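Local coordinates for protein fructosamine deglycase FrlB (Bacillus subtilis, PDB 3EUA) that converts a range of fructosamine 6-phosphates into glucose 6-phosphate and a free amino acid, working as a homooctamer, at residues R98-F109 / Q117-W127; A5-V13 / F158-D166. All coordinates share one frame; numbering follows the deposited sequence.

Contact 1 of 2, residues R98-F109 / Q117-W127; sequences RGKGALTIAMTF and QEAQYVAQYDW
Strands 103-108 and 121-124 pair in parallel through alternating backbone bonds: T104 O takes the N-H of Y121, A106 N gives to Y121 O and A106 O takes A123 N, while T108 closes the series through A123 O and Y125 N. On the face that carries A106 and V122, A106 CB meets A119 CB, in the turn before the edge strand, at a tight 3.3 Å. At the start T104 OG1, set between its own N and carbonyl carbon (chi1 54°), accepts the N-H of Q120 at 2.9 Å; a water joins the same hydroxyl to A102 O and Q120 OE1. R98, extended, lays one guanidinium face on Q120 CA, and its NH1 gives E118 O a straight bond (3.0 Å, 167°) from above the carbonyl plane. At the far end W127 turns its edge to the face of F109, an edge-to-face pair with 5.4 Å between the centroids of the F109 ring and the W127 five-membered ring (planes at 58°); H83 stacks on F109 and bonds to Y125 OH. Strand 121-124, an outermost strand of the parallel sheet within this chain, follows helix 114-118 in a beta-alpha-beta unit. Backbone bonds thus hold its middle; R98 and T104 side chains pin the turn leading into it.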
ATOM      1  N   ARG A  98      12.842  13.512 -14.670  1.00 21.96           N
ATOM      2  CA  ARG A  98      13.205  14.687 -15.453  1.00 23.33           C
ATOM      3  C   ARG A  98      13.657  14.270 -16.862  1.00 23.41           C
ATOM      4  O   ARG A  98      13.310  14.937 -17.829  1.00 24.06           O
ATOM      5  CB  ARG A  98      14.267  15.518 -14.755  1.00 22.57           C
ATOM      6  CG  ARG A  98      14.438  16.912 -15.339  1.00 24.15           C
ATOM      7  CD  ARG A  98      15.189  17.823 -14.360  1.00 24.20           C
ATOM      8  NE  ARG A  98      15.279  19.198 -14.857  1.00 25.34           N
ATOM      9  CZ  ARG A  98      15.910  20.200 -14.247  1.00 25.94           C
ATOM     10  NH1 ARG A  98      16.538  20.015 -13.092  1.00 25.95           N
ATOM     11  NH2 ARG A  98      15.918  21.410 -14.807  1.00 24.73           N
ATOM     12  N   GLY A  99      14.405  13.174 -16.963  1.00 24.21           N
ATOM     13  CA  GLY A  99      14.879  12.652 -18.253  1.00 25.00           C
ATOM     14  C   GLY A  99      13.736  12.263 -19.174  1.00 25.48           C
ATOM     15  O   GLY A  99      13.887  12.313 -20.382  1.00 25.60           O
ATOM     16  N   LYS A 100      12.594  11.881 -18.590  1.00 25.77           N
ATOM     17  CA  LYS A 100      11.370  11.549 -19.335  1.00 26.30           C
ATOM     18  C   LYS A 100      10.515  12.787 -19.685  1.00 25.45           C
ATOM     19  O   LYS A 100       9.419  12.642 -20.226  1.00 25.62           O
ATOM     20  CB  LYS A 100      10.462  10.618 -18.540  1.00 27.16           C
ATOM     21  CG  LYS A 100      10.992   9.258 -18.134  1.00 29.72           C
ATOM     22  CD  LYS A 100      10.898   8.233 -19.184  1.00 32.92           C
ATOM     23  CE  LYS A 100      11.208   6.886 -18.600  1.00 33.93           C
ATOM     24  NZ  LYS A 100      11.084   5.809 -19.605  1.00 36.10           N
ATOM     25  N   GLY A 101      10.981  13.984 -19.362  1.00 24.29           N
ATOM     26  CA  GLY A 101      10.240  15.213 -19.662  1.00 23.69           C
ATOM     27  C   GLY A 101       9.252  15.638 -18.580  1.00 23.10           C
ATOM     28  O   GLY A 101       8.523  16.606 -18.739  1.00 23.11           O
ATOM     29  N   ALA A 102       9.236  14.942 -17.454  1.00 22.13           N
ATOM     30  CA  ALA A 102       8.319  15.305 -16.383  1.00 21.82           C
ATOM     31  C   ALA A 102       8.769  16.575 -15.652  1.00 21.53           C
ATOM     32  O   ALA A 102       9.960  16.922 -15.634  1.00 21.17           O
ATOM     33  CB  ALA A 102       8.168  14.157 -15.383  1.00 21.57           C
ATOM     34  N   LEU A 103       7.778  17.276 -15.096  1.00 21.28           N
ATOM     35  CA  LEU A 103       8.002  18.444 -14.270  1.00 20.93           C
ATOM     36  C   LEU A 103       8.310  17.867 -12.890  1.00 21.01           C
ATOM     37  O   LEU A 103       7.547  17.045 -12.378  1.00 20.76           O
ATOM     38  CB  LEU A 103       6.747  19.313 -14.217  1.00 21.03           C
ATOM     39  CG  LEU A 103       6.739  20.542 -13.305  1.00 21.24           C
ATOM     40  CD1 LEU A 103       7.826  21.529 -13.698  1.00 21.12           C
ATOM     41  CD2 LEU A 103       5.345  21.178 -13.364  1.00 21.01           C
ATOM     42  N   THR A 104       9.432  18.268 -12.300  1.00 20.44           N
ATOM     43  CA  THR A 104       9.847  17.743 -11.008  1.00 20.21           C
ATOM     44  C   THR A 104      10.016  18.803  -9.949  1.00 20.09           C
ATOM     45  O   THR A 104      10.605  19.855 -10.192  1.00 19.45           O
ATOM     46  CB  THR A 104      11.209  16.974 -11.115  1.00 19.55           C
ATOM     47  OG1 THR A 104      12.204  17.802 -11.711  1.00 19.89           O
ATOM     48  CG2 THR A 104      11.049  15.718 -11.935  1.00 20.01           C
ATOM     49  N   ILE A 105       9.498  18.500  -8.762  1.00 19.90           N
ATOM     50  CA  ILE A 105       9.644  19.374  -7.628  1.00 19.85           C
ATOM     51  C   ILE A 105      10.074  18.497  -6.454  1.00 20.39           C
ATOM     52  O   ILE A 105       9.430  17.502  -6.165  1.00 20.18           O
ATOM     53  CB  ILE A 105       8.359  20.145  -7.312  1.00 20.05           C
ATOM     54  CG1 ILE A 105       8.610  21.033  -6.089  1.00 20.83           C
ATOM     55  CG2 ILE A 105       7.196  19.148  -7.096  1.00 18.04           C
ATOM     56  CD1 ILE A 105       7.628  22.188  -5.876  1.00 21.89           C
ATOM     57  N   ALA A 106      11.178  18.869  -5.808  1.00 20.57           N
ATOM     58  CA  ALA A 106      11.700  18.139  -4.695  1.00 21.31           C
ATOM     59  C   ALA A 106      11.618  18.956  -3.426  1.00 22.41           C
ATOM     60  O   ALA A 106      11.899  20.161  -3.447  1.00 21.77           O
ATOM     61  CB  ALA A 106      13.180  17.764  -4.984  1.00 20.21           C
HETATM   62  N   MSE A 107      11.184  18.296  -2.348  1.00 23.04           N
HETATM   63  CA  MSE A 107      11.168  18.866  -1.036  1.00 25.50           C
HETATM   64  C   MSE A 107      12.376  18.300  -0.287  1.00 24.70           C
HETATM   65  O   MSE A 107      12.709  17.120  -0.449  1.00 24.62           O
HETATM   66  CB  MSE A 107       9.923  18.467  -0.300  1.00 25.42           C
HETATM   67  CG  MSE A 107       8.668  18.880  -0.981  1.00 27.96           C
HETATM   68 SE   MSE A 107       7.164  18.229   0.066  0.75 34.63          SE
HETATM   69  CE  MSE A 107       7.563  19.087   1.512  1.00 13.11           C
ATOM     70  N   THR A 108      13.059  19.129   0.502  1.00 24.00           N
ATOM     71  CA  THR A 108      14.180  18.677   1.260  1.00 24.42           C
ATOM     72  C   THR A 108      14.480  19.661   2.388  1.00 25.33           C
ATOM     73  O   THR A 108      13.983  20.779   2.394  1.00 25.08           O
ATOM     74  CB  THR A 108      15.386  18.513   0.323  1.00 24.09           C
ATOM     75  OG1 THR A 108      16.477  17.935   1.041  1.00 24.83           O
ATOM     76  CG2 THR A 108      15.801  19.879  -0.332  1.00 24.16           C
ATOM     77  N   PHE A 109      15.266  19.222   3.356  1.00 25.97           N
ATOM     78  CA  PHE A 109      15.727  20.084   4.429  1.00 27.12           C
ATOM     79  C   PHE A 109      17.070  20.704   4.003  1.00 28.01           C
ATOM     80  O   PHE A 109      17.491  21.722   4.556  1.00 27.63           O
ATOM     81  CB  PHE A 109      15.848  19.234   5.704  1.00 27.12           C
ATOM     82  CG  PHE A 109      16.286  19.988   6.926  1.00 27.15           C
ATOM     83  CD1 PHE A 109      15.490  20.978   7.445  1.00 27.55           C
ATOM     84  CD2 PHE A 109      17.466  19.645   7.602  1.00 26.16           C
ATOM     85  CE1 PHE A 109      15.870  21.668   8.595  1.00 27.23           C
ATOM     86  CE2 PHE A 109      17.846  20.306   8.734  1.00 27.30           C
ATOM     87  CZ  PHE A 109      17.045  21.334   9.238  1.00 27.51           C
ATOM     88  N   GLN A 117      19.817  19.264  -6.652  1.00 26.43           N
ATOM     89  CA  GLN A 117      20.514  19.483  -7.901  1.00 27.78           C
ATOM     90  C   GLN A 117      19.796  18.836  -9.071  1.00 27.14           C
ATOM     91  O   GLN A 117      19.786  19.406 -10.152  1.00 27.74           O
ATOM     92  CB  GLN A 117      21.938  18.970  -7.788  1.00 27.68           C
ATOM     93  CG  GLN A 117      22.770  19.722  -6.746  1.00 30.48           C
ATOM     94  CD  GLN A 117      24.098  19.023  -6.467  1.00 31.46           C
ATOM     95  OE1 GLN A 117      24.589  18.281  -7.315  1.00 37.43           O
ATOM     96  NE2 GLN A 117      24.670  19.240  -5.271  1.00 35.56           N
ATOM     97  N   GLU A 118      19.186  17.668  -8.862  1.00 26.64           N
ATOM     98  CA  GLU A 118      18.486  16.957  -9.934  1.00 26.05           C
ATOM     99  C   GLU A 118      17.097  17.498 -10.251  1.00 25.16           C
ATOM    100  O   GLU A 118      16.690  17.483 -11.413  1.00 25.23           O
ATOM    101  CB  GLU A 118      18.336  15.468  -9.599  1.00 26.40           C
ATOM    102  CG  GLU A 118      19.614  14.707  -9.449  1.00 28.11           C
ATOM    103  CD  GLU A 118      20.450  14.676 -10.724  1.00 31.38           C
ATOM    104  OE1 GLU A 118      19.906  14.874 -11.838  1.00 31.12           O
ATOM    105  OE2 GLU A 118      21.660  14.439 -10.586  1.00 33.67           O
ATOM    106  N   ALA A 119      16.370  17.941  -9.231  1.00 24.35           N
ATOM    107  CA  ALA A 119      15.001  18.419  -9.401  1.00 23.49           C
ATOM    108  C   ALA A 119      14.962  19.780 -10.058  1.00 23.30           C
ATOM    109  O   ALA A 119      15.824  20.609  -9.821  1.00 23.23           O
ATOM    110  CB  ALA A 119      14.256  18.458  -8.058  1.00 23.72           C
ATOM    111  N   GLN A 120      13.923  20.019 -10.861  1.00 22.83           N
ATOM    112  CA  GLN A 120      13.768  21.283 -11.556  1.00 22.75           C
ATOM    113  C   GLN A 120      13.390  22.398 -10.584  1.00 22.62           C
ATOM    114  O   GLN A 120      13.884  23.522 -10.705  1.00 22.62           O
ATOM    115  CB  GLN A 120      12.755  21.135 -12.723  1.00 22.70           C
ATOM    116  CG  GLN A 120      12.574  22.402 -13.566  1.00 23.41           C
ATOM    117  CD  GLN A 120      11.644  22.241 -14.750  1.00 23.18           C
ATOM    118  OE1 GLN A 120      11.268  21.136 -15.135  1.00 23.55           O
ATOM    119  NE2 GLN A 120      11.289  23.368 -15.362  1.00 24.89           N
ATOM    120  N   TYR A 121      12.506  22.090  -9.646  1.00 22.22           N
ATOM    121  CA  TYR A 121      12.072  23.021  -8.611  1.00 22.11           C
ATOM    122  C   TYR A 121      12.390  22.405  -7.250  1.00 22.22           C
ATOM    123  O   TYR A 121      12.295  21.194  -7.085  1.00 21.05           O
ATOM    124  CB  TYR A 121      10.565  23.299  -8.720  1.00 22.48           C
ATOM    125  CG  TYR A 121      10.168  24.121  -9.929  1.00 22.31           C
ATOM    126  CD1 TYR A 121       9.864  23.506 -11.143  1.00 22.49           C
ATOM    127  CD2 TYR A 121      10.101  25.519  -9.856  1.00 23.59           C
ATOM    128  CE1 TYR A 121       9.500  24.241 -12.231  1.00 23.32           C
ATOM    129  CE2 TYR A 121       9.760  26.267 -10.967  1.00 23.12           C
ATOM    130  CZ  TYR A 121       9.449  25.611 -12.140  1.00 22.30           C
ATOM    131  OH  TYR A 121       9.099  26.318 -13.255  1.00 24.47           O
ATOM    132  N   VAL A 122      12.775  23.245  -6.293  1.00 22.45           N
ATOM    133  CA  VAL A 122      13.118  22.815  -4.959  1.00 23.17           C
ATOM    134  C   VAL A 122      12.377  23.643  -3.937  1.00 23.70           C
ATOM    135  O   VAL A 122      12.368  24.854  -4.023  1.00 24.00           O
ATOM    136  CB  VAL A 122      14.628  22.966  -4.677  1.00 23.83           C
ATOM    137  CG1 VAL A 122      14.935  22.560  -3.220  1.00 24.20           C
ATOM    138  CG2 VAL A 122      15.447  22.119  -5.652  1.00 24.36           C
ATOM    139  N   ALA A 123      11.759  22.979  -2.966  1.00 23.57           N
ATOM    140  CA  ALA A 123      11.033  23.639  -1.905  1.00 24.11           C
ATOM    141  C   ALA A 123      11.574  23.107  -0.586  1.00 24.65           C
ATOM    142  O   ALA A 123      11.516  21.928  -0.319  1.00 25.62           O
ATOM    143  CB  ALA A 123       9.551  23.334  -2.043  1.00 24.15           C
ATOM    144  N   GLN A 124      12.110  23.955   0.245  1.00 24.85           N
ATOM    145  CA  GLN A 124      12.625  23.445   1.473  1.00 24.89           C
ATOM    146  C   GLN A 124      11.534  23.484   2.505  1.00 24.94           C
ATOM    147  O   GLN A 124      10.502  24.142   2.330  1.00 25.63           O
ATOM    148  CB  GLN A 124      13.737  24.310   1.987  1.00 25.47           C
ATOM    149  CG  GLN A 124      14.881  24.573   1.067  1.00 26.72           C
ATOM    150  CD  GLN A 124      15.747  25.653   1.698  1.00 27.45           C
ATOM    151  OE1 GLN A 124      16.011  25.619   2.907  1.00 27.06           O
ATOM    152  NE2 GLN A 124      16.143  26.626   0.913  1.00 28.47           N
ATOM    153  N   TYR A 125      11.774  22.786   3.594  1.00 25.08           N
ATOM    154  CA  TYR A 125      10.850  22.806   4.712  1.00 24.70           C
ATOM    155  C   TYR A 125      11.655  22.955   5.976  1.00 25.28           C
ATOM    156  O   TYR A 125      12.868  22.704   5.970  1.00 25.26           O
ATOM    157  CB  TYR A 125      10.008  21.530   4.710  1.00 23.81           C
ATOM    158  CG  TYR A 125      10.722  20.181   4.844  1.00 22.77           C
ATOM    159  CD1 TYR A 125      11.135  19.705   6.085  1.00 20.86           C
ATOM    160  CD2 TYR A 125      10.877  19.347   3.745  1.00 22.60           C
ATOM    161  CE1 TYR A 125      11.747  18.486   6.217  1.00 23.49           C
ATOM    162  CE2 TYR A 125      11.486  18.092   3.864  1.00 25.19           C
ATOM    163  CZ  TYR A 125      11.907  17.658   5.091  1.00 22.90           C
ATOM    164  OH  TYR A 125      12.490  16.429   5.231  1.00 24.42           O
ATOM    165  N   ASP A 126      11.000  23.400   7.036  1.00 26.20           N
ATOM    166  CA  ASP A 126      11.679  23.581   8.299  1.00 27.00           C
ATOM    167  C   ASP A 126      11.456  22.343   9.158  1.00 28.65           C
ATOM    168  O   ASP A 126      10.485  21.603   8.988  1.00 27.52           O
ATOM    169  CB  ASP A 126      11.321  24.903   8.924  1.00 26.98           C
ATOM    170  CG  ASP A 126      12.012  26.053   8.205  1.00 27.11           C
ATOM    171  OD1 ASP A 126      12.936  25.789   7.390  1.00 27.51           O
ATOM    172  OD2 ASP A 126      11.707  27.210   8.485  1.00 26.94           O
ATOM    173  N   TRP A 127      12.392  22.138  10.078  1.00 30.38           N
ATOM    174  CA  TRP A 127      12.401  20.980  10.922  1.00 32.38           C
ATOM    175  C   TRP A 127      12.958  21.336  12.302  1.00 32.76           C
ATOM    176  O   TRP A 127      13.729  22.273  12.458  1.00 32.90           O
ATOM    177  CB  TRP A 127      13.198  19.849  10.222  1.00 34.28           C
ATOM    178  CG  TRP A 127      13.607  18.673  11.060  1.00 36.00           C
ATOM    179  CD1 TRP A 127      14.656  18.631  11.940  1.00 37.36           C
ATOM    180  CD2 TRP A 127      13.051  17.357  11.047  1.00 37.93           C
ATOM    181  NE1 TRP A 127      14.749  17.402  12.514  1.00 38.56           N
ATOM    182  CE2 TRP A 127      13.788  16.589  11.973  1.00 39.41           C
ATOM    183  CE3 TRP A 127      11.999  16.750  10.347  1.00 38.58           C
ATOM    184  CZ2 TRP A 127      13.512  15.244  12.218  1.00 38.77           C
ATOM    185  CZ3 TRP A 127      11.717  15.409  10.591  1.00 37.79           C
ATOM    186  CH2 TRP A 127      12.465  14.676  11.524  1.00 38.68           C
TER
HETATM  187  O   HOH W   1      13.595  19.922 -17.432  1.00 39.91           O
HETATM  188  O   HOH W   2      11.317  18.587 -14.294  1.00 28.50           O

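Contact 2 of 2, residues A5-V13 / F158-D166; sequences ATAKVNREV and FEQAIEGLD
V9 and I162 form the apolar centre, joined by F158 and A5. The CG2 methyl of V9 touches CD1 of I162 at 4.0 Å and meets the ring of F158 at its edge, near the ring plane, 3.7 Å from CZ. F158 CG lies opposite its backbone N across the CA-CB bond (chi1 -179°), which carries the ring out toward the N-terminal segment; one turn later CG1 of I162 rests over a face of that ring, offset toward the rim. A5 CB lies against F158 CE2 at 4.0 Å, with E159 CA and I162 CB close beside it. The CG2 branch of I162 leaves at roughly a right angle to the direction of its CD1 end, packing against A5 O (3.5 Å from I162 CG2) and K8 CB.

Beyond this patch the contact turns polar. K8 runs extended as far as CE and then bends (chi4 -69°), bringing NZ to D166 OD2 at 2.6 Å in a salt bridge. The ammonium comes from above the carboxylate plane, and OD1 stays 4.0 Å from NZ, a one-oxygen grip between two side chains that cross at about a right angle. Within segment 5-13, a 3-10 turn over 6-8 gathers A5, K8 and V9 on the helix 158-190 side. The chain then enters helix 11-20, where N10 is the N-cap: its OD1 accepts V13 N at 3.1 Å and, weakly, E12 N, while ND2 gives to E12 OE2.

The N-terminal segment thus lies against the first two and a half turns of the long helix 158-190. Helix 137-153 adjoins both partners, with Q143 against V9 and Q150 against F158; helix 288-313 touches L165, and N10 and V13 rest on A123 of strand 121-124.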
ATOM      1  N   ALA A   5      -3.564  34.153   2.237  1.00 35.15           N
ATOM      2  CA  ALA A   5      -3.207  32.725   1.955  1.00 34.53           C
ATOM      3  C   ALA A   5      -1.868  32.620   1.203  1.00 34.46           C
ATOM      4  O   ALA A   5      -0.886  32.119   1.746  1.00 33.97           O
ATOM      5  CB  ALA A   5      -4.347  32.026   1.179  1.00 34.16           C
ATOM      6  N   THR A   6      -1.833  33.123  -0.027  1.00 34.91           N
ATOM      7  CA  THR A   6      -0.631  33.099  -0.866  1.00 35.08           C
ATOM      8  C   THR A   6       0.595  33.732  -0.182  1.00 34.98           C
ATOM      9  O   THR A   6       1.741  33.307  -0.413  1.00 35.66           O
ATOM     10  CB  THR A   6      -0.882  33.833  -2.175  1.00 35.37           C
ATOM     11  OG1 THR A   6      -2.098  33.344  -2.752  1.00 35.62           O
ATOM     12  CG2 THR A   6       0.280  33.642  -3.147  1.00 35.90           C
ATOM     13  N   ALA A   7       0.356  34.738   0.665  1.00 34.33           N
ATOM     14  CA  ALA A   7       1.433  35.409   1.402  1.00 33.89           C
ATOM     15  C   ALA A   7       2.128  34.494   2.404  1.00 33.23           C
ATOM     16  O   ALA A   7       3.257  34.783   2.822  1.00 33.32           O
ATOM     17  CB  ALA A   7       0.909  36.632   2.137  1.00 34.02           C
ATOM     18  N   LYS A   8       1.433  33.433   2.822  1.00 32.12           N
ATOM     19  CA  LYS A   8       1.967  32.463   3.768  1.00 31.38           C
ATOM     20  C   LYS A   8       2.664  31.293   3.062  1.00 29.94           C
ATOM     21  O   LYS A   8       3.266  30.450   3.727  1.00 30.06           O
ATOM     22  CB  LYS A   8       0.833  31.931   4.662  1.00 31.78           C
ATOM     23  CG  LYS A   8       0.093  32.992   5.492  1.00 32.16           C
ATOM     24  CD  LYS A   8      -1.051  32.342   6.273  1.00 32.88           C
ATOM     25  CE  LYS A   8      -1.834  33.339   7.144  1.00 34.90           C
ATOM     26  NZ  LYS A   8      -1.048  33.841   8.293  1.00 37.02           N
ATOM     27  N   VAL A   9       2.598  31.239   1.727  1.00 28.14           N
ATOM     28  CA  VAL A   9       3.194  30.152   0.965  1.00 26.81           C
ATOM     29  C   VAL A   9       4.684  30.358   0.764  1.00 26.34           C
ATOM     30  O   VAL A   9       5.141  31.462   0.501  1.00 26.32           O
ATOM     31  CB  VAL A   9       2.486  29.932  -0.404  1.00 26.59           C
ATOM     32  CG1 VAL A   9       3.170  28.894  -1.221  1.00 25.30           C
ATOM     33  CG2 VAL A   9       1.072  29.462  -0.179  1.00 27.22           C
ATOM     34  N   ASN A  10       5.437  29.287   0.973  1.00 25.69           N
ATOM     35  CA  ASN A  10       6.880  29.231   0.749  1.00 25.88           C
ATOM     36  C   ASN A  10       7.164  29.909  -0.600  1.00 25.35           C
ATOM     37  O   ASN A  10       6.515  29.619  -1.617  1.00 24.78           O
ATOM     38  CB  ASN A  10       7.347  27.731   0.857  1.00 26.21           C
ATOM     39  CG  ASN A  10       8.725  27.405   0.202  1.00 28.92           C
ATOM     40  OD1 ASN A  10       9.145  27.997  -0.795  1.00 31.84           O
ATOM     41  ND2 ASN A  10       9.368  26.342   0.711  1.00 32.00           N
ATOM     42  N   ARG A  11       8.115  30.841  -0.625  1.00 25.42           N
ATOM     43  CA  ARG A  11       8.429  31.571  -1.882  1.00 25.19           C
ATOM     44  C   ARG A  11       8.816  30.684  -3.053  1.00 24.44           C
ATOM     45  O   ARG A  11       8.510  30.983  -4.209  1.00 22.47           O
ATOM     46  CB  ARG A  11       9.516  32.626  -1.691  1.00 25.69           C
ATOM     47  CG  ARG A  11       9.011  33.891  -1.024  1.00 26.89           C
ATOM     48  CD  ARG A  11      10.049  35.013  -1.079  1.00 29.37           C
ATOM     49  NE  ARG A  11       9.504  36.259  -0.518  1.00 32.55           N
ATOM     50  CZ  ARG A  11       9.462  36.571   0.783  1.00 34.39           C
ATOM     51  NH1 ARG A  11       8.941  37.733   1.149  1.00 34.42           N
ATOM     52  NH2 ARG A  11       9.934  35.744   1.716  1.00 35.59           N
ATOM     53  N   GLU A  12       9.490  29.582  -2.762  1.00 24.39           N
ATOM     54  CA  GLU A  12       9.897  28.660  -3.802  1.00 25.05           C
ATOM     55  C   GLU A  12       8.652  27.961  -4.361  1.00 23.89           C
ATOM     56  O   GLU A  12       8.560  27.698  -5.562  1.00 24.04           O
ATOM     57  CB  GLU A  12      10.894  27.655  -3.226  1.00 25.82           C
ATOM     58  CG  GLU A  12      12.162  28.274  -2.540  1.00 27.90           C
ATOM     59  CD  GLU A  12      12.800  27.318  -1.502  1.00 29.53           C
ATOM     60  OE1 GLU A  12      14.043  27.149  -1.530  1.00 34.59           O
ATOM     61  OE2 GLU A  12      12.080  26.712  -0.666  1.00 32.05           O
ATOM     62  N   VAL A  13       7.718  27.630  -3.478  1.00 23.02           N
ATOM     63  CA  VAL A  13       6.454  27.007  -3.861  1.00 22.32           C
ATOM     64  C   VAL A  13       5.642  28.032  -4.684  1.00 22.38           C
ATOM     65  O   VAL A  13       5.058  27.704  -5.681  1.00 22.29           O
ATOM     66  CB  VAL A  13       5.670  26.513  -2.594  1.00 22.19           C
ATOM     67  CG1 VAL A  13       4.211  26.184  -2.925  1.00 21.89           C
ATOM     68  CG2 VAL A  13       6.397  25.308  -1.958  1.00 20.96           C
ATOM     69  N   PHE A 158      -7.884  25.839  -1.524  1.00 25.65           N
ATOM     70  CA  PHE A 158      -6.581  26.411  -1.236  1.00 25.48           C
ATOM     71  C   PHE A 158      -6.532  27.370  -0.029  1.00 25.57           C
ATOM     72  O   PHE A 158      -5.700  27.215   0.846  1.00 24.87           O
ATOM     73  CB  PHE A 158      -6.047  27.135  -2.466  1.00 25.75           C
ATOM     74  CG  PHE A 158      -4.684  27.741  -2.256  1.00 25.35           C
ATOM     75  CD1 PHE A 158      -3.551  26.939  -2.302  1.00 26.67           C
ATOM     76  CD2 PHE A 158      -4.530  29.101  -2.030  1.00 27.79           C
ATOM     77  CE1 PHE A 158      -2.284  27.486  -2.129  1.00 27.39           C
ATOM     78  CE2 PHE A 158      -3.273  29.658  -1.848  1.00 27.19           C
ATOM     79  CZ  PHE A 158      -2.152  28.850  -1.894  1.00 26.53           C
ATOM     80  N   GLU A 159      -7.417  28.358   0.001  1.00 25.40           N
ATOM     81  CA  GLU A 159      -7.441  29.335   1.089  1.00 26.01           C
ATOM     82  C   GLU A 159      -7.666  28.707   2.468  1.00 24.98           C
ATOM     83  O   GLU A 159      -7.009  29.049   3.464  1.00 24.37           O
ATOM     84  CB  GLU A 159      -8.547  30.363   0.841  1.00 26.06           C
ATOM     85  CG  GLU A 159      -8.599  31.433   1.939  1.00 28.47           C
ATOM     86  CD  GLU A 159      -9.658  32.492   1.737  1.00 28.89           C
ATOM     87  OE1 GLU A 159     -10.129  32.723   0.600  1.00 31.70           O
ATOM     88  OE2 GLU A 159      -9.997  33.116   2.760  1.00 35.07           O
ATOM     89  N   GLN A 160      -8.610  27.789   2.514  1.00 24.67           N
ATOM     90  CA  GLN A 160      -8.959  27.136   3.766  1.00 24.74           C
ATOM     91  C   GLN A 160      -7.859  26.128   4.176  1.00 23.34           C
ATOM     92  O   GLN A 160      -7.647  25.895   5.360  1.00 22.73           O
ATOM     93  CB  GLN A 160     -10.358  26.527   3.673  1.00 25.05           C
ATOM     94  CG  GLN A 160     -11.471  27.588   3.408  1.00 28.21           C
ATOM     95  CD  GLN A 160     -11.503  28.175   1.961  1.00 32.34           C
ATOM     96  OE1 GLN A 160     -11.070  27.537   0.993  1.00 32.05           O
ATOM     97  NE2 GLN A 160     -12.065  29.398   1.821  1.00 36.85           N
ATOM     98  N   ALA A 161      -7.150  25.565   3.203  1.00 22.29           N
ATOM     99  CA  ALA A 161      -6.050  24.645   3.494  1.00 21.89           C
ATOM    100  C   ALA A 161      -4.900  25.415   4.114  1.00 21.75           C
ATOM    101  O   ALA A 161      -4.360  25.007   5.153  1.00 21.48           O
ATOM    102  CB  ALA A 161      -5.590  23.932   2.237  1.00 20.89           C
ATOM    103  N   ILE A 162      -4.527  26.523   3.478  1.00 21.72           N
ATOM    104  CA  ILE A 162      -3.433  27.375   3.964  1.00 22.45           C
ATOM    105  C   ILE A 162      -3.774  28.002   5.313  1.00 22.53           C
ATOM    106  O   ILE A 162      -2.937  27.988   6.220  1.00 22.31           O
ATOM    107  CB  ILE A 162      -3.050  28.505   2.994  1.00 22.44           C
ATOM    108  CG1 ILE A 162      -2.624  27.975   1.651  1.00 23.87           C
ATOM    109  CG2 ILE A 162      -1.833  29.263   3.491  1.00 23.38           C
ATOM    110  CD1 ILE A 162      -1.441  27.001   1.747  1.00 26.12           C
ATOM    111  N   GLU A 163      -4.983  28.519   5.466  1.00 22.95           N
ATOM    112  CA  GLU A 163      -5.385  29.079   6.768  1.00 23.34           C
ATOM    113  C   GLU A 163      -5.378  27.970   7.820  1.00 23.00           C
ATOM    114  O   GLU A 163      -4.956  28.176   8.967  1.00 23.00           O
ATOM    115  CB  GLU A 163      -6.783  29.732   6.738  1.00 23.76           C
ATOM    116  CG  GLU A 163      -6.919  31.032   5.928  1.00 24.23           C
ATOM    117  N   GLY A 164      -5.848  26.785   7.435  1.00 22.41           N
ATOM    118  CA  GLY A 164      -5.879  25.649   8.363  1.00 22.01           C
ATOM    119  C   GLY A 164      -4.480  25.291   8.831  1.00 21.07           C
ATOM    120  O   GLY A 164      -4.243  25.067  10.027  1.00 21.15           O
ATOM    121  N   LEU A 165      -3.541  25.219   7.898  1.00 20.86           N
ATOM    122  CA  LEU A 165      -2.159  24.936   8.247  1.00 20.81           C
ATOM    123  C   LEU A 165      -1.596  25.977   9.218  1.00 21.22           C
ATOM    124  O   LEU A 165      -0.921  25.619  10.180  1.00 20.75           O
ATOM    125  CB  LEU A 165      -1.285  24.853   7.017  1.00 20.89           C
ATOM    126  CG  LEU A 165      -1.345  23.555   6.185  1.00 20.13           C
ATOM    127  CD1 LEU A 165      -0.603  23.764   4.893  1.00 18.74           C
ATOM    128  CD2 LEU A 165      -0.775  22.330   6.966  1.00 16.52           C
ATOM    129  N   ASP A 166      -1.926  27.246   8.996  1.00 21.63           N
ATOM    130  CA  ASP A 166      -1.448  28.332   9.864  1.00 22.57           C
ATOM    131  C   ASP A 166      -2.018  28.171  11.280  1.00 22.49           C
ATOM    132  O   ASP A 166      -1.287  28.343  12.276  1.00 23.61           O
ATOM    133  CB  ASP A 166      -1.818  29.690   9.296  1.00 23.43           C
ATOM    134  CG  ASP A 166      -1.062  30.846   9.982  1.00 26.97           C
ATOM    135  OD1 ASP A 166       0.102  30.617  10.401  1.00 30.35           O
ATOM    136  OD2 ASP A 166      -1.615  31.971  10.041  1.00 27.39           O
TER

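Contact 1 is the more buried of the two, a strand pair at one border of the five-stranded sheet within this chain, held mainly by regular backbone bonds with side-chain bonds at its start and an aromatic cluster at its end. Contact 2 lies nearer the surface and joins the N-terminus to helix 158-190 mainly by side chains: a small apolar patch and one salt bridge. Contact 1 closes over a short crossover, contact 2 over some 145 residues, enclosing the first within its loop. They meet directly where E12 OE2 probably accepts the N-H of Q124, 2.9 Å away, and helix 137-153 packs against side chains of both.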